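Local structure of fructose-bisphosphatase (Pyrococcus horikoshii, 1VDW) at residues P111-P119 / I202-R210; R143-Y154 / G185-R194. The protein probably catalyses the magnesium-dependent hydrolysis of fructose 1,6-bisphosphate to fructose 6-phosphate and phosphate, and may also dephosphorylate inositol monophosphate. One frame throughout, in Å; residues are numbered along the deposited sequence.

The two interactions lie about 17 Å apart between centres and about 7 Å between nearest atoms, without touching. Along the chain interaction 2 is nested inside interaction 1: strand 110-118 comes first, strands 150-154 and 189-193 follow, and helix 199-211 closes the loop. Interaction 1 packs that helix on the large mixed sheet, whereas interaction 2 joins two parallel strands of the smaller sheet. Helix 175-184 touches both, meeting Ile-116 and Ile-208 in the first and Tyr-154 and Val-190 in the second. Ile-116 and Tyr-154 each come within about 7 Å, side chain to side chain, of Asp-87, a predicted magnesium ligand, so one part of each contact lies near the probable catalytic site.

Interaction 1: P111-P119 / I202-R210; sequences PIYAFIYEP and IAAGVVIAR
A helix-on-sheet interface inside the inositol monophosphatase fold brings Ala-114 and Ile-116 of strand 110-118 against Ala-204, Val-207 and Ile-208 of helix 199-211. No hydrogen bond crosses it; the two elements meet through apolar surfaces, their axes 7.3 Å apart at closest approach and their directions 109° apart. Small residues permit the close approach at the centre, where the CB atoms of Ala-114 and Ala-204 lie 4.0 Å apart. The CB of Ala-204 also sits against the carbonyl oxygen of Phe-115.

Val-207 divides its two branches along the strand. With CG1 anti to the backbone N (chi1 171°), that methyl reaches Ala-114 CB at 3.8 Å, while CG2, beside the N, meets Pro-111 CB at 3.9 Å. Pro-111 and Ala-114 both face the helix although three residues apart, because Ile-112 and Tyr-113 form a classic beta bulge opposite Ile-105 and shift the alternation.

Farther along, Ile-116 and Ile-208 cross obliquely, with Ile-116 CG1 3.8 Å from Ile-208 CD1. The extended chain of Ile-116 carries its CD1 on to the backbone of Gly-205, 3.7 Å from the CA. Cutting Ile-116 back to an alanine is likely to open a gap over Gly-205 and leave the CD1 end of Ile-208 freer to turn. Ala-176 and Leu-177 of helix 175-184 also pack on Ile-116.

Tyr-113 and Phe-115 point away from this interface and pack on helix 3-20. The strand thus has a helix over each face of its sheet, as expected of the alternating helix and sheet layers of this superfamily.

Interaction 2: R143-Y154 / G185-R194; sequences RELAEKPSISFY and GALDAVVDIR
Arg-143 grips Asp-188 side-on in a salt bridge, NE to OD1 at 2.9 Å and NH2 to OD2 at 2.8 Å. Both bonds are nearly straight and lie near the guanidinium plane, but they reach the oxygens from above the carboxylate, whose plane is turned 49° from the guanidinium. This leaves the anti lone pair of OD2 for Ser-150 N, at 2.8 Å, while Asp-188 N returns a bond to Ser-150 O. One aspartate therefore ties the loop at Arg-143 to the start of strand 150-154.

From there the strands run parallel, laced by bonds such as Ser-152 N to Ala-189 O and Val-191 N to Ser-152 O. At the far end the Asp-192 carboxylate lies over a face of the Tyr-154 ring, 8° from parallel, with Asp-192 OD2 3.6 Å from Tyr-154 CG. Asp-192 is itself held by Arg-194, which grips it side-on; Asp-192 OD1 also accepts Arg-194 N in an Asx turn. The bent Arg-194 chain (chi3 -68°) sets its guanidinium face against the tyrosine, with Arg-194 CZ 3.4 Å from Tyr-154 CD1.

Farther out, Asn-240 and a water reach Asp-188 OD1, and Tyr-90 of the second subunit bonds Arg-143 NH2. Glu-178 of helix 175-184 binds Ser-152 OG and Tyr-154 OH on one side of the sheet; helix 242-250 covers Ala-189 and Val-191 on the other, and strands 168-170 and 234-239 flank the pair.

Interaction 1: P111-P119 / I202-R210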
loop_
_atom_site.group_PDB
_atom_site.type_symbol
_atom_site.label_atom_id
_atom_site.label_comp_id
_atom_site.label_asym_id
_atom_site.label_seq_id
_atom_site.Cartn_x
_atom_site.Cartn_y
_atom_site.Cartn_z
ATOM N N PRO A 111 -26.491 -3.024 12.834
ATOM C CA PRO A 111 -25.364 -3.859 12.410
ATOM C C PRO A 111 -25.081 -4.968 13.425
ATOM O O PRO A 111 -24.910 -4.712 14.620
ATOM C CB PRO A 111 -24.217 -2.861 12.276
ATOM C CG PRO A 111 -24.566 -1.791 13.263
ATOM C CD PRO A 111 -26.053 -1.716 13.345
ATOM N N ILE A 112 -25.067 -6.211 12.952
ATOM C CA ILE A 112 -24.828 -7.345 13.836
ATOM C C ILE A 112 -23.550 -8.112 13.532
ATOM O O ILE A 112 -23.075 -8.877 14.366
ATOM C CB ILE A 112 -26.015 -8.337 13.807
ATOM C CG1 ILE A 112 -26.277 -8.801 12.372
ATOM C CG2 ILE A 112 -27.259 -7.670 14.389
ATOM C CD1 ILE A 112 -27.268 -9.942 12.266
ATOM N N TYR A 113 -22.987 -7.899 12.347
ATOM C CA TYR A 113 -21.768 -8.595 11.961
ATOM C C TYR A 113 -21.180 -7.978 10.707
ATOM O O TYR A 113 -21.904 -7.519 9.830
ATOM C CB TYR A 113 -22.076 -10.070 11.689
ATOM C CG TYR A 113 -20.897 -10.880 11.204
ATOM C CD1 TYR A 113 -19.846 -11.197 12.059
ATOM C CD2 TYR A 113 -20.841 -11.339 9.892
ATOM C CE1 TYR A 113 -18.765 -11.957 11.615
ATOM C CE2 TYR A 113 -19.771 -12.096 9.439
ATOM C CZ TYR A 113 -18.738 -12.402 10.304
ATOM O OH TYR A 113 -17.684 -13.160 9.850
ATOM N N ALA A 114 -19.857 -7.973 10.635
ATOM C CA ALA A 114 -19.168 -7.462 9.468
ATOM C C ALA A 114 -17.829 -8.161 9.358
ATOM O O ALA A 114 -17.245 -8.577 10.364
ATOM C CB ALA A 114 -18.955 -5.959 9.584
ATOM N N PHE A 115 -17.355 -8.327 8.131
ATOM C CA PHE A 115 -16.049 -8.928 7.939
ATOM C C PHE A 115 -15.374 -8.302 6.741
ATOM O O PHE A 115 -16.021 -7.772 5.833
ATOM C CB PHE A 115 -16.135 -10.465 7.777
ATOM C CG PHE A 115 -16.544 -10.937 6.403
ATOM C CD1 PHE A 115 -15.606 -11.060 5.379
ATOM C CD2 PHE A 115 -17.859 -11.307 6.147
ATOM C CE1 PHE A 115 -15.974 -11.552 4.125
ATOM C CE2 PHE A 115 -18.233 -11.800 4.897
ATOM C CZ PHE A 115 -17.288 -11.923 3.887
ATOM N N ILE A 116 -14.053 -8.322 6.795
ATOM C CA ILE A 116 -13.217 -7.835 5.714
ATOM C C ILE A 116 -12.177 -8.926 5.525
ATOM O O ILE A 116 -11.500 -9.325 6.475
ATOM C CB ILE A 116 -12.514 -6.503 6.072
ATOM C CG1 ILE A 116 -13.545 -5.371 6.096
ATOM C CG2 ILE A 116 -11.406 -6.190 5.051
ATOM C CD1 ILE A 116 -13.018 -4.063 6.666
ATOM N N TYR A 117 -12.070 -9.416 4.292
ATOM C CA TYR A 117 -11.119 -10.464 3.934
ATOM C C TYR A 117 -9.965 -9.848 3.148
ATOM O O TYR A 117 -10.178 -9.281 2.075
ATOM C CB TYR A 117 -11.822 -11.543 3.093
ATOM C CG TYR A 117 -10.911 -12.633 2.562
ATOM C CD1 TYR A 117 -9.950 -13.223 3.379
ATOM C CD2 TYR A 117 -11.019 -13.083 1.243
ATOM C CE1 TYR A 117 -9.116 -14.234 2.902
ATOM C CE2 TYR A 117 -10.187 -14.097 0.755
ATOM C CZ TYR A 117 -9.239 -14.664 1.593
ATOM O OH TYR A 117 -8.408 -15.655 1.121
ATOM N N GLU A 118 -8.753 -9.953 3.690
ATOM C CA GLU A 118 -7.552 -9.407 3.054
ATOM C C GLU A 118 -6.808 -10.667 2.593
ATOM O O GLU A 118 -5.954 -11.207 3.296
ATOM C CB GLU A 118 -6.749 -8.627 4.095
ATOM C CG GLU A 118 -5.467 -8.035 3.547
ATOM C CD GLU A 118 -4.659 -7.228 4.555
ATOM O OE1 GLU A 118 -4.916 -7.311 5.778
ATOM O OE2 GLU A 118 -3.733 -6.514 4.108
ATOM N N PRO A 119 -7.110 -11.137 1.376
ATOM C CA PRO A 119 -6.507 -12.354 0.826
ATOM C C PRO A 119 -5.005 -12.522 0.701
ATOM O O PRO A 119 -4.493 -13.605 0.961
ATOM C CB PRO A 119 -7.200 -12.500 -0.533
ATOM C CG PRO A 119 -7.445 -11.111 -0.926
ATOM C CD PRO A 119 -7.943 -10.483 0.351
ATOM N N ILE A 202 -17.400 1.665 2.862
ATOM C CA ILE A 202 -17.016 1.779 4.259
ATOM C C ILE A 202 -17.808 1.049 5.328
ATOM O O ILE A 202 -17.375 0.997 6.473
ATOM C CB ILE A 202 -16.993 3.264 4.677
ATOM C CG1 ILE A 202 -18.407 3.847 4.592
ATOM C CG2 ILE A 202 -16.055 4.048 3.766
ATOM C CD1 ILE A 202 -18.541 5.234 5.186
ATOM N N ALA A 203 -18.957 0.488 4.974
ATOM C CA ALA A 203 -19.795 -0.161 5.971
ATOM C C ALA A 203 -19.087 -1.134 6.908
ATOM O O ALA A 203 -19.117 -0.963 8.124
ATOM C CB ALA A 203 -20.973 -0.848 5.290
ATOM N N ALA A 204 -18.444 -2.152 6.352
ATOM C CA ALA A 204 -17.769 -3.133 7.190
ATOM C C ALA A 204 -16.617 -2.520 7.981
ATOM O O ALA A 204 -16.441 -2.808 9.163
ATOM C CB ALA A 204 -17.262 -4.293 6.338
ATOM N N GLY A 205 -15.832 -1.677 7.322
ATOM C CA GLY A 205 -14.706 -1.047 7.986
ATOM C C GLY A 205 -15.137 -0.207 9.168
ATOM O O GLY A 205 -14.464 -0.182 10.194
ATOM N N VAL A 206 -16.264 0.483 9.028
ATOM C CA VAL A 206 -16.764 1.318 10.112
ATOM C C VAL A 206 -17.221 0.453 11.286
ATOM O O VAL A 206 -16.915 0.750 12.441
ATOM C CB VAL A 206 -17.927 2.212 9.632
ATOM C CG1 VAL A 206 -18.609 2.877 10.822
ATOM C CG2 VAL A 206 -17.397 3.276 8.685
ATOM N N VAL A 207 -17.945 -0.623 10.993
ATOM C CA VAL A 207 -18.407 -1.511 12.055
ATOM C C VAL A 207 -17.221 -2.124 12.795
ATOM O O VAL A 207 -17.178 -2.141 14.025
ATOM C CB VAL A 207 -19.283 -2.657 11.495
ATOM C CG1 VAL A 207 -19.558 -3.693 12.583
ATOM C CG2 VAL A 207 -20.599 -2.103 10.974
ATOM N N ILE A 208 -16.245 -2.614 12.041
ATOM C CA ILE A 208 -15.085 -3.238 12.649
ATOM C C ILE A 208 -14.219 -2.251 13.425
ATOM O O ILE A 208 -13.808 -2.535 14.552
ATOM C CB ILE A 208 -14.265 -3.975 11.569
ATOM C CG1 ILE A 208 -15.092 -5.151 11.038
ATOM C CG2 ILE A 208 -12.933 -4.455 12.133
ATOM C CD1 ILE A 208 -14.548 -5.777 9.776
ATOM N N ALA A 209 -13.949 -1.088 12.839
ATOM C CA ALA A 209 -13.132 -0.094 13.518
ATOM C C ALA A 209 -13.828 0.418 14.776
ATOM O O ALA A 209 -13.194 0.568 15.819
ATOM C CB ALA A 209 -12.824 1.062 12.572
ATOM N N ARG A 210 -15.129 0.673 14.691
ATOM C CA ARG A 210 -15.856 1.159 15.857
ATOM C C ARG A 210 -15.821 0.175 17.011
ATOM O O ARG A 210 -15.544 0.557 18.144
ATOM C CB ARG A 210 -17.306 1.471 15.500
ATOM C CG ARG A 210 -17.478 2.836 14.905
ATOM C CD ARG A 210 -18.902 3.095 14.485
ATOM N NE ARG A 210 -19.074 4.509 14.175
ATOM C CZ ARG A 210 -20.075 5.007 13.462
ATOM N NH1 ARG A 210 -21.012 4.205 12.973
ATOM N NH2 ARG A 210 -20.130 6.311 13.231
#

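Interaction 2: R143-Y154 / G185-R194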
loop_
_atom_site.group_PDB
_atom_site.type_symbol
_atom_site.label_atom_id
_atom_site.label_comp_id
_atom_site.label_asym_id
_atom_site.label_seq_id
_atom_site.Cartn_x
_atom_site.Cartn_y
_atom_site.Cartn_z
ATOM N N ARG A 143 -4.797 1.175 18.575
ATOM C CA ARG A 143 -3.648 1.391 19.438
ATOM C C ARG A 143 -3.778 2.734 20.138
ATOM O O ARG A 143 -4.548 3.599 19.725
ATOM C CB ARG A 143 -2.348 1.352 18.633
ATOM C CG ARG A 143 -2.147 2.517 17.670
ATOM C CD ARG A 143 -0.844 2.329 16.908
ATOM N NE ARG A 143 -0.587 3.376 15.924
ATOM C CZ ARG A 143 0.216 3.222 14.876
ATOM N NH1 ARG A 143 0.831 2.064 14.671
ATOM N NH2 ARG A 143 0.426 4.229 14.044
ATOM N N GLU A 144 -3.026 2.890 21.218
ATOM C CA GLU A 144 -3.034 4.137 21.959
ATOM C C GLU A 144 -2.144 5.096 21.174
ATOM O O GLU A 144 -1.113 4.689 20.635
ATOM C CB GLU A 144 -2.470 3.907 23.363
ATOM C CG GLU A 144 -2.885 4.947 24.390
ATOM C CD GLU A 144 -2.396 4.610 25.787
ATOM O OE1 GLU A 144 -2.824 5.286 26.747
ATOM O OE2 GLU A 144 -1.580 3.673 25.928
ATOM N N LEU A 145 -2.550 6.356 21.079
ATOM C CA LEU A 145 -1.759 7.352 20.364
ATOM C C LEU A 145 -0.590 7.731 21.268
ATOM O O LEU A 145 -0.789 8.331 22.325
ATOM C CB LEU A 145 -2.613 8.586 20.053
ATOM C CG LEU A 145 -1.958 9.706 19.240
ATOM C CD1 LEU A 145 -1.469 9.164 17.898
ATOM C CD2 LEU A 145 -2.963 10.832 19.036
ATOM N N ALA A 146 0.625 7.385 20.856
ATOM C CA ALA A 146 1.804 7.670 21.669
ATOM C C ALA A 146 2.969 8.297 20.915
ATOM O O ALA A 146 4.080 8.375 21.438
ATOM C CB ALA A 146 2.266 6.395 22.363
ATOM N N GLU A 147 2.723 8.735 19.686
ATOM C CA GLU A 147 3.755 9.376 18.875
ATOM C C GLU A 147 3.081 10.147 17.756
ATOM O O GLU A 147 1.857 10.111 17.633
ATOM C CB GLU A 147 4.716 8.338 18.289
ATOM C CG GLU A 147 4.043 7.206 17.531
ATOM C CD GLU A 147 5.036 6.348 16.768
ATOM O OE1 GLU A 147 6.117 6.050 17.318
ATOM O OE2 GLU A 147 4.731 5.960 15.619
ATOM N N LYS A 148 3.858 10.857 16.946
ATOM C CA LYS A 148 3.254 11.605 15.854
ATOM C C LYS A 148 2.528 10.541 15.030
ATOM O O LYS A 148 3.123 9.545 14.609
ATOM C CB LYS A 148 4.318 12.336 15.039
ATOM C CG LYS A 148 3.761 13.528 14.286
ATOM C CD LYS A 148 4.860 14.353 13.651
ATOM C CE LYS A 148 4.280 15.577 12.972
ATOM N NZ LYS A 148 5.340 16.446 12.394
ATOM N N PRO A 149 1.228 10.741 14.790
ATOM C CA PRO A 149 0.402 9.793 14.039
ATOM C C PRO A 149 0.749 9.401 12.610
ATOM O O PRO A 149 1.369 10.147 11.858
ATOM C CB PRO A 149 -0.994 10.406 14.138
ATOM C CG PRO A 149 -0.712 11.869 14.186
ATOM C CD PRO A 149 0.457 11.951 15.134
ATOM N N SER A 150 0.333 8.184 12.276
ATOM C CA SER A 150 0.499 7.612 10.945
ATOM C C SER A 150 -0.939 7.469 10.477
ATOM O O SER A 150 -1.751 6.841 11.155
ATOM C CB SER A 150 1.163 6.238 11.014
ATOM O OG SER A 150 2.477 6.340 11.527
ATOM N N ILE A 151 -1.262 8.044 9.325
ATOM C CA ILE A 151 -2.637 7.994 8.855
ATOM C C ILE A 151 -2.798 7.659 7.386
ATOM O O ILE A 151 -1.856 7.758 6.608
ATOM C CB ILE A 151 -3.340 9.369 9.073
ATOM C CG1 ILE A 151 -2.824 10.403 8.060
ATOM C CG2 ILE A 151 -3.087 9.862 10.498
ATOM C CD1 ILE A 151 -3.663 11.677 7.988
ATOM N N SER A 152 -4.005 7.224 7.035
ATOM C CA SER A 152 -4.373 7.010 5.643
ATOM C C SER A 152 -5.014 8.359 5.298
ATOM O O SER A 152 -5.790 8.901 6.095
ATOM C CB SER A 152 -5.377 5.866 5.512
ATOM O OG SER A 152 -6.056 5.902 4.271
ATOM N N PHE A 153 -4.691 8.896 4.128
ATOM C CA PHE A 153 -5.195 10.208 3.745
ATOM C C PHE A 153 -5.536 10.308 2.268
ATOM O O PHE A 153 -4.705 10.005 1.409
ATOM C CB PHE A 153 -4.136 11.260 4.131
ATOM C CG PHE A 153 -4.545 12.694 3.882
ATOM C CD1 PHE A 153 -5.844 13.134 4.130
ATOM C CD2 PHE A 153 -3.594 13.623 3.466
ATOM C CE1 PHE A 153 -6.184 14.480 3.970
ATOM C CE2 PHE A 153 -3.928 14.967 3.305
ATOM C CZ PHE A 153 -5.224 15.394 3.558
ATOM N N TYR A 154 -6.772 10.729 1.996
ATOM C CA TYR A 154 -7.283 10.925 0.639
ATOM C C TYR A 154 -7.948 12.297 0.568
ATOM O O TYR A 154 -8.829 12.608 1.374
ATOM C CB TYR A 154 -8.367 9.903 0.283
ATOM C CG TYR A 154 -7.944 8.457 0.171
ATOM C CD1 TYR A 154 -7.782 7.857 -1.077
ATOM C CD2 TYR A 154 -7.797 7.669 1.303
ATOM C CE1 TYR A 154 -7.496 6.505 -1.193
ATOM C CE2 TYR A 154 -7.508 6.314 1.199
ATOM C CZ TYR A 154 -7.366 5.744 -0.055
ATOM O OH TYR A 154 -7.118 4.401 -0.179
ATOM N N GLY A 185 -4.656 -1.389 14.999
ATOM C CA GLY A 185 -3.524 -0.612 15.478
ATOM C C GLY A 185 -2.331 -0.390 14.567
ATOM O O GLY A 185 -1.228 -0.134 15.054
ATOM N N ALA A 186 -2.538 -0.473 13.255
ATOM C CA ALA A 186 -1.461 -0.264 12.292
ATOM C C ALA A 186 -1.438 1.181 11.790
ATOM O O ALA A 186 -0.487 1.600 11.130
ATOM C CB ALA A 186 -1.619 -1.228 11.125
ATOM N N LEU A 187 -2.498 1.925 12.105
ATOM C CA LEU A 187 -2.646 3.335 11.742
ATOM C C LEU A 187 -3.384 4.023 12.883
ATOM O O LEU A 187 -4.089 3.368 13.656
ATOM C CB LEU A 187 -3.471 3.500 10.460
ATOM C CG LEU A 187 -2.861 3.023 9.142
ATOM C CD1 LEU A 187 -3.916 3.122 8.040
ATOM C CD2 LEU A 187 -1.631 3.851 8.804
ATOM N N ASP A 188 -3.229 5.341 12.983
ATOM C CA ASP A 188 -3.902 6.115 14.025
ATOM C C ASP A 188 -5.182 6.759 13.506
ATOM O O ASP A 188 -6.082 7.073 14.282
ATOM C CB ASP A 188 -2.971 7.198 14.561
ATOM C CG ASP A 188 -1.710 6.625 15.165
ATOM O OD1 ASP A 188 -1.789 6.018 16.255
ATOM O OD2 ASP A 188 -0.645 6.773 14.535
ATOM N N ALA A 189 -5.263 6.966 12.195
ATOM C CA ALA A 189 -6.451 7.569 11.600
ATOM C C ALA A 189 -6.567 7.257 10.113
ATOM O O ALA A 189 -5.587 6.891 9.458
ATOM C CB ALA A 189 -6.429 9.093 11.807
ATOM N N VAL A 190 -7.786 7.393 9.604
ATOM C CA VAL A 190 -8.110 7.197 8.196
ATOM C C VAL A 190 -8.949 8.416 7.843
ATOM O O VAL A 190 -10.007 8.654 8.433
ATOM C CB VAL A 190 -8.932 5.918 7.957
ATOM C CG1 VAL A 190 -9.337 5.827 6.489
ATOM C CG2 VAL A 190 -8.110 4.699 8.345
ATOM N N VAL A 191 -8.465 9.183 6.877
ATOM C CA VAL A 191 -9.120 10.413 6.469
ATOM C C VAL A 191 -9.383 10.413 4.975
ATOM O O VAL A 191 -8.449 10.336 4.179
ATOM C CB VAL A 191 -8.225 11.623 6.810
ATOM C CG1 VAL A 191 -8.917 12.925 6.418
ATOM C CG2 VAL A 191 -7.881 11.611 8.285
ATOM N N ASP A 192 -10.652 10.474 4.589
ATOM C CA ASP A 192 -11.006 10.518 3.176
ATOM C C ASP A 192 -12.050 11.605 3.016
ATOM O O ASP A 192 -13.204 11.445 3.433
ATOM C CB ASP A 192 -11.574 9.180 2.700
ATOM C CG ASP A 192 -11.717 9.111 1.184
ATOM O OD1 ASP A 192 -12.058 10.143 0.561
ATOM O OD2 ASP A 192 -11.498 8.019 0.620
ATOM N N ILE A 193 -11.636 12.714 2.414
ATOM C CA ILE A 193 -12.524 13.852 2.228
ATOM C C ILE A 193 -12.714 14.203 0.757
ATOM O O ILE A 193 -12.908 15.367 0.400
ATOM C CB ILE A 193 -11.989 15.078 3.011
ATOM C CG1 ILE A 193 -10.561 15.413 2.570
ATOM C CG2 ILE A 193 -12.003 14.776 4.503
ATOM C CD1 ILE A 193 -9.956 16.616 3.288
ATOM N N ARG A 194 -12.680 13.181 -0.091
ATOM C CA ARG A 194 -12.839 13.348 -1.533
ATOM C C ARG A 194 -14.288 13.455 -2.004
ATOM O O ARG A 194 -14.527 13.765 -3.173
ATOM C CB ARG A 194 -12.214 12.163 -2.274
ATOM C CG ARG A 194 -10.724 11.970 -2.094
ATOM C CD ARG A 194 -10.289 10.698 -2.807
ATOM N NE ARG A 194 -10.823 9.498 -2.168
ATOM C CZ ARG A 194 -10.740 8.275 -2.683
ATOM N NH1 ARG A 194 -10.148 8.083 -3.854
ATOM N NH2 ARG A 194 -11.225 7.236 -2.017
HETATM O O HOH W 1 -5.330 2.285 15.861
HETATM O O HOH W 2 0.711 6.243 18.226
#